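Local coordinates for Iron(III) ABC transporter, periplasmic iron-compound-binding protein (Vibrio cholerae, PDB 3TEF) that probably captures iron-loaded catecholate siderophores in the periplasm and delivers them to an ABC transporter for iron uptake, at residues F128-E131 with P132-A136. Sequence-based numbering, arbitrary orientation.
Sequences FAIE and PAVEA
Pro-132 follows directly on Glu-131 and occupies the first turn of a helix for which Ile-130 is the N-cap. A proline suits this place: its ring nitrogen has no hydrogen to give, and the first turn asks for none, while the ring holds phi near its observed -62°, a helical value. The peptide link sets its CD beside the preceding side chain, 3.4 Å from Glu-131 CB, and its carbonyl oxygen accepts the N-H of Ala-136. Ala-133 comes next, small and on the exposed side, its CB 3.7 Å from Ile-130 O. Val-134 then turns inward and gives a backbone bond from its N to Ile-130 O at 3.2 Å. Its CG2 also meets Ile-130 CG1 at 4.2 Å, the two side chains crossing at about a right angle. Ile-130 CG1 lies between its own backbone N and carbonyl carbon (chi1 55°), and from there it reaches the valine one turn on. This apolar pair lies beside the backbone bond, with CG2 of the valine 3.5 Å from Ile-130 O. Glu-135 N continues the ladder with a shorter bond, 2.8 Å to Glu-131 O, nearly straight at 161°. Bent at chi2, the Glu-135 side chain directs its carboxylate to a salt bridge with Arg-122 on the preceding helix. The whole is a tight helix-to-helix turn: helix 113-128 ends, Ala-129 takes positive phi, and helix 131-154 starts at the surface, while Ile-130 touches Phe-36, just beyond helix 27-35, and Phe-128 packs on Pro-19, shortly before strand 22-25.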
loop_
_atom_site.group_PDB
_atom_site.type_symbol
_atom_site.label_atom_id
_atom_site.label_comp_id
_atom_site.label_asym_id
_atom_site.label_seq_id
_atom_site.Cartn_x
_atom_site.Cartn_y
_atom_site.Cartn_z
ATOM N N PHE A 128 -15.981 13.764 -0.176
ATOM C CA PHE A 128 -16.458 14.194 1.138
ATOM C C PHE A 128 -16.376 15.695 1.383
ATOM O O PHE A 128 -16.621 16.159 2.497
ATOM C CB PHE A 128 -15.745 13.403 2.240
ATOM C CG PHE A 128 -16.017 11.929 2.159
ATOM C CD1 PHE A 128 -17.215 11.409 2.629
ATOM C CD2 PHE A 128 -15.102 11.073 1.568
ATOM C CE1 PHE A 128 -17.491 10.047 2.534
ATOM C CE2 PHE A 128 -15.368 9.706 1.473
ATOM C CZ PHE A 128 -16.568 9.201 1.951
ATOM N N ALA A 129 -16.054 16.446 0.336
ATOM C CA ALA A 129 -15.904 17.899 0.459
ATOM C C ALA A 129 -14.935 18.292 1.578
ATOM O O ALA A 129 -15.224 19.173 2.395
ATOM C CB ALA A 129 -17.266 18.557 0.673
ATOM N N ILE A 130 -13.784 17.633 1.616
ATOM C CA ILE A 130 -12.741 17.993 2.565
ATOM C C ILE A 130 -11.428 18.288 1.854
ATOM O O ILE A 130 -10.351 17.942 2.343
ATOM C CB ILE A 130 -12.523 16.905 3.631
ATOM C CG1 ILE A 130 -12.246 15.557 2.963
ATOM C CG2 ILE A 130 -13.735 16.803 4.534
ATOM C CD1 ILE A 130 -11.970 14.426 3.951
ATOM N N GLU A 131 -11.525 18.936 0.698
ATOM C CA GLU A 131 -10.350 19.264 -0.102
ATOM C C GLU A 131 -9.222 19.966 0.678
ATOM O O GLU A 131 -8.048 19.637 0.493
ATOM C CB GLU A 131 -10.751 20.122 -1.310
ATOM C CG GLU A 131 -11.703 19.433 -2.278
ATOM C CD GLU A 131 -13.175 19.652 -1.944
ATOM O OE1 GLU A 131 -13.504 19.969 -0.773
ATOM O OE2 GLU A 131 -14.006 19.502 -2.870
ATOM N N PRO A 132 -9.563 20.951 1.531
ATOM C CA PRO A 132 -8.497 21.668 2.249
ATOM C C PRO A 132 -7.663 20.765 3.160
ATOM O O PRO A 132 -6.431 20.894 3.206
ATOM C CB PRO A 132 -9.266 22.706 3.080
ATOM C CG PRO A 132 -10.557 22.898 2.339
ATOM C CD PRO A 132 -10.892 21.524 1.818
ATOM N N ALA A 133 -8.327 19.861 3.875
ATOM C CA ALA A 133 -7.630 18.937 4.762
ATOM C C ALA A 133 -6.741 18.003 3.959
ATOM O O ALA A 133 -5.620 17.685 4.360
ATOM C CB ALA A 133 -8.627 18.138 5.579
ATOM N N VAL A 134 -7.252 17.551 2.820
ATOM C CA VAL A 134 -6.471 16.682 1.962
ATOM C C VAL A 134 -5.242 17.416 1.439
ATOM O O VAL A 134 -4.137 16.881 1.454
ATOM C CB VAL A 134 -7.332 16.131 0.792
ATOM C CG1 VAL A 134 -6.464 15.390 -0.212
ATOM C CG2 VAL A 134 -8.418 15.233 1.345
ATOM N N GLU A 135 -5.428 18.655 0.990
ATOM C CA GLU A 135 -4.301 19.410 0.463
ATOM C C GLU A 135 -3.242 19.683 1.526
ATOM O O GLU A 135 -2.045 19.622 1.240
ATOM C CB GLU A 135 -4.763 20.715 -0.191
ATOM C CG GLU A 135 -5.569 20.518 -1.474
ATOM C CD GLU A 135 -4.807 19.764 -2.562
ATOM O OE1 GLU A 135 -3.561 19.871 -2.635
ATOM O OE2 GLU A 135 -5.465 19.071 -3.359
ATOM N N ALA A 136 -3.675 19.983 2.750
ATOM C CA ALA A 136 -2.736 20.209 3.840
ATOM C C ALA A 136 -1.884 18.966 4.059
ATOM O O ALA A 136 -0.661 19.057 4.225
ATOM C CB ALA A 136 -3.471 20.598 5.140
#